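PDB 4FO5: thioredoxin-like protein from Parabacteroides distasonis, which is of unknown function, having a thioredoxin-like fold of the AhpC/TSA family but lacking the CxxC motif, which makes dithiol redox activity doubtful. Local coordinates for residues Leu37-Ala42 with Ile71-Lys76. Residues are numbered along the deposited sequence; the frame is centred on the assembly and turned at random.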
ATOM      1  N   LEU A  37      -1.944  -0.594   2.242  1.00 25.56           N
ATOM      2  CA  LEU A  37      -0.974  -1.176   1.325  1.00 26.23           C
ATOM      3  C   LEU A  37      -1.297  -0.691  -0.070  1.00 30.94           C
ATOM      4  O   LEU A  37      -2.386  -0.960  -0.543  1.00 31.89           O
ATOM      5  CB  LEU A  37      -1.010  -2.712   1.399  1.00 25.93           C
ATOM      6  CG  LEU A  37      -0.120  -3.446   0.420  1.00 29.89           C
ATOM      7  CD1 LEU A  37       1.358  -3.180   0.729  1.00 30.74           C
ATOM      8  CD2 LEU A  37      -0.374  -4.922   0.508  1.00 29.97           C
ATOM      9  N   ASN A  38      -0.389   0.052  -0.710  1.00 27.03           N
ATOM     10  CA  ASN A  38      -0.652   0.568  -2.034  1.00 28.17           C
ATOM     11  C   ASN A  38       0.470   0.230  -3.027  1.00 32.71           C
ATOM     12  O   ASN A  38       1.638   0.365  -2.705  1.00 35.22           O
ATOM     13  CB  ASN A  38      -0.878   2.072  -1.971  1.00 28.52           C
ATOM     14  CG  ASN A  38      -1.276   2.637  -3.287  1.00 39.00           C
ATOM     15  OD1 ASN A  38      -2.313   2.290  -3.836  1.00 35.11           O
ATOM     16  ND2 ASN A  38      -0.462   3.538  -3.818  1.00 31.91           N
ATOM     17  N   PHE A  39       0.101  -0.250  -4.214  1.00 26.90           N
ATOM     18  CA  PHE A  39       1.038  -0.575  -5.289  1.00 26.56           C
ATOM     19  C   PHE A  39       0.895   0.439  -6.369  1.00 31.37           C
ATOM     20  O   PHE A  39      -0.225   0.777  -6.762  1.00 30.90           O
ATOM     21  CB  PHE A  39       0.790  -1.992  -5.840  1.00 29.32           C
ATOM     22  CG  PHE A  39       1.052  -3.065  -4.811  1.00 29.72           C
ATOM     23  CD1 PHE A  39       2.341  -3.519  -4.573  1.00 31.48           C
ATOM     24  CD2 PHE A  39       0.021  -3.555  -4.016  1.00 30.50           C
ATOM     25  CE1 PHE A  39       2.588  -4.511  -3.615  1.00 33.52           C
ATOM     26  CE2 PHE A  39       0.262  -4.553  -3.071  1.00 33.00           C
ATOM     27  CZ  PHE A  39       1.543  -5.017  -2.870  1.00 32.39           C
ATOM     28  N   TRP A  40       2.026   0.926  -6.870  1.00 29.86           N
ATOM     29  CA  TRP A  40       2.071   1.916  -7.932  1.00 31.25           C
ATOM     30  C   TRP A  40       3.407   1.819  -8.668  1.00 36.93           C
ATOM     31  O   TRP A  40       4.299   1.095  -8.239  1.00 36.23           O
ATOM     32  CB  TRP A  40       1.875   3.346  -7.350  1.00 29.01           C
ATOM     33  CG  TRP A  40       3.036   3.799  -6.515  1.00 29.34           C
ATOM     34  CD1 TRP A  40       3.363   3.362  -5.270  1.00 30.70           C
ATOM     35  CD2 TRP A  40       4.076   4.705  -6.910  1.00 30.73           C
ATOM     36  NE1 TRP A  40       4.521   3.964  -4.844  1.00 30.78           N
ATOM     37  CE2 TRP A  40       4.991   4.784  -5.839  1.00 33.48           C
ATOM     38  CE3 TRP A  40       4.326   5.455  -8.070  1.00 33.76           C
ATOM     39  CZ2 TRP A  40       6.142   5.586  -5.888  1.00 34.27           C
ATOM     40  CZ3 TRP A  40       5.474   6.243  -8.120  1.00 36.27           C
ATOM     41  CH2 TRP A  40       6.355   6.314  -7.033  1.00 36.31           C
ATOM     42  N   ALA A  41       3.542   2.567  -9.760  1.00 34.78           N
ATOM     43  CA  ALA A  41       4.776   2.692 -10.537  1.00 37.51           C
ATOM     44  C   ALA A  41       4.724   3.996 -11.305  1.00 43.33           C
ATOM     45  O   ALA A  41       3.641   4.398 -11.732  1.00 41.90           O
ATOM     46  CB  ALA A  41       4.949   1.517 -11.488  1.00 40.43           C
ATOM     47  N   ALA A  42       5.882   4.665 -11.471  1.00 43.38           N
ATOM     48  CA  ALA A  42       5.982   5.918 -12.227  1.00 46.18           C
ATOM     49  C   ALA A  42       5.471   5.739 -13.672  1.00 51.97           C
ATOM     50  O   ALA A  42       4.888   6.673 -14.217  1.00 53.82           O
ATOM     51  CB  ALA A  42       7.421   6.416 -12.233  1.00 49.14           C
ATOM     52  N   ILE A  71       4.282   0.740  -2.200  1.00 28.45           N
ATOM     53  CA  ILE A  71       5.392   0.022  -2.824  1.00 27.82           C
ATOM     54  C   ILE A  71       5.454   0.318  -4.312  1.00 32.12           C
ATOM     55  O   ILE A  71       4.510   0.004  -5.025  1.00 31.66           O
ATOM     56  CB  ILE A  71       5.278  -1.498  -2.569  1.00 30.66           C
ATOM     57  CG1 ILE A  71       5.117  -1.802  -1.063  1.00 29.36           C
ATOM     58  CG2 ILE A  71       6.494  -2.224  -3.186  1.00 32.04           C
ATOM     59  CD1 ILE A  71       4.786  -3.287  -0.698  1.00 35.21           C
ATOM     60  N   SER A  72       6.566   0.929  -4.772  1.00 30.43           N
ATOM     61  CA  SER A  72       6.803   1.215  -6.183  1.00 31.73           C
ATOM     62  C   SER A  72       7.313  -0.042  -6.857  1.00 39.15           C
ATOM     63  O   SER A  72       8.212  -0.722  -6.322  1.00 39.35           O
ATOM     64  CB  SER A  72       7.810   2.352  -6.343  1.00 36.03           C
ATOM     65  OG  SER A  72       8.407   2.352  -7.629  1.00 46.14           O
HETATM   66  N   MSE A  73       6.762  -0.332  -8.048  1.00 37.40           N
HETATM   67  CA  MSE A  73       7.117  -1.501  -8.854  1.00 39.15           C
HETATM   68  C   MSE A  73       8.011  -1.111 -10.049  1.00 48.31           C
HETATM   69  O   MSE A  73       8.223  -1.921 -10.956  1.00 50.80           O
HETATM   70  CB  MSE A  73       5.853  -2.255  -9.303  1.00 40.82           C
HETATM   71  CG  MSE A  73       5.073  -2.844  -8.142  1.00 45.96           C
HETATM   72 SE   MSE A  73       6.132  -4.250  -7.293  0.75 55.59          SE
HETATM   73  CE  MSE A  73       5.370  -4.270  -5.716  1.00 49.61           C
ATOM     74  N   ASP A  74       8.580   0.109 -10.020  1.00 46.91           N
ATOM     75  CA  ASP A  74       9.536   0.558 -11.040  1.00 50.04           C
ATOM     76  C   ASP A  74      10.825  -0.232 -10.852  1.00 58.85           C
ATOM     77  O   ASP A  74      11.250  -0.406  -9.710  1.00 57.05           O
ATOM     78  CB  ASP A  74       9.805   2.070 -10.938  1.00 50.83           C
ATOM     79  CG  ASP A  74       8.600   2.951 -11.198  1.00 55.12           C
ATOM     80  OD1 ASP A  74       8.176   3.045 -12.368  1.00 58.17           O
ATOM     81  OD2 ASP A  74       8.114   3.588 -10.242  1.00 56.29           O
ATOM     82  N   GLU A  75      11.413  -0.758 -11.945  1.00 61.50           N
ATOM     83  CA  GLU A  75      12.643  -1.557 -11.874  1.00 65.15           C
ATOM     84  C   GLU A  75      13.853  -0.740 -11.353  1.00 70.81           C
ATOM     85  O   GLU A  75      14.621  -1.258 -10.537  1.00 71.94           O
ATOM     86  CB  GLU A  75      12.973  -2.171 -13.243  1.00 70.70           C
ATOM     87  N   LYS A  76      14.005   0.527 -11.800  1.00 66.31           N
ATOM     88  CA  LYS A  76      15.134   1.373 -11.400  1.00 67.30           C
ATOM     89  C   LYS A  76      14.860   2.134 -10.105  1.00 67.72           C
ATOM     90  O   LYS A  76      13.816   2.775  -9.966  1.00 64.94           O
ATOM     91  CB  LYS A  76      15.505   2.359 -12.517  1.00 72.18           C
ATOM     92  CG  LYS A  76      16.992   2.418 -12.820  1.00 86.06           C
ATOM     93  CD  LYS A  76      17.262   3.271 -14.048  1.00 95.76           C
TER
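Asn38, Trp40, Ile71 and Met73 join the C-terminal ends of two parallel strands through backbone bonds: Ile71 N gives to Asn38 O at 2.7 Å, nearly straight, Trp40 N reaches Ile71 O at 3.2 Å, and Met73 N closes on Trp40 O just past the strand. Phe39 pairs with Ile71 and Trp40 with Ser72, and the two pairs project to opposite faces of the sheet. On the Phe39 face, that ring and the Ile71 side chain run alongside one another in the same direction, while Leu37 CD1 meets Ile71 CD1 at 3.7 Å. The chain of selenomethionine Met73, bent at chi2, leaves its CE at the edge of the Phe39 ring, near its plane, a close 3.3 Å from Phe39 CD1. On the other face, a chi1 of 69° tucks Trp40 CG into the gap flanked by its own N and C; the indole lies against Ser72, whose CA sits over the five-membered ring in a CH-pi contact. Beyond the strands, a side-chain bond follows the last backbone one: buried Asp74 OD2 accepts Ala42 N through its syn lone pair at 2.8 Å and, on the anti side but tilted 24° out of the carboxylate plane, Ser72 OG at 2.9 Å. The contact illustrates how parallel strands of a beta-alpha-beta unit can stay joined past their ends, a loop carboxylate gripping the next backbone N-H. In this thioredoxin-like fold, helix 45-58 connects the strands and, with Thr83 of helix 77-87, packs on Trp40, while strand 117-120 flanks Leu37 and Phe39 and strand 94-96 pairs with Ser72.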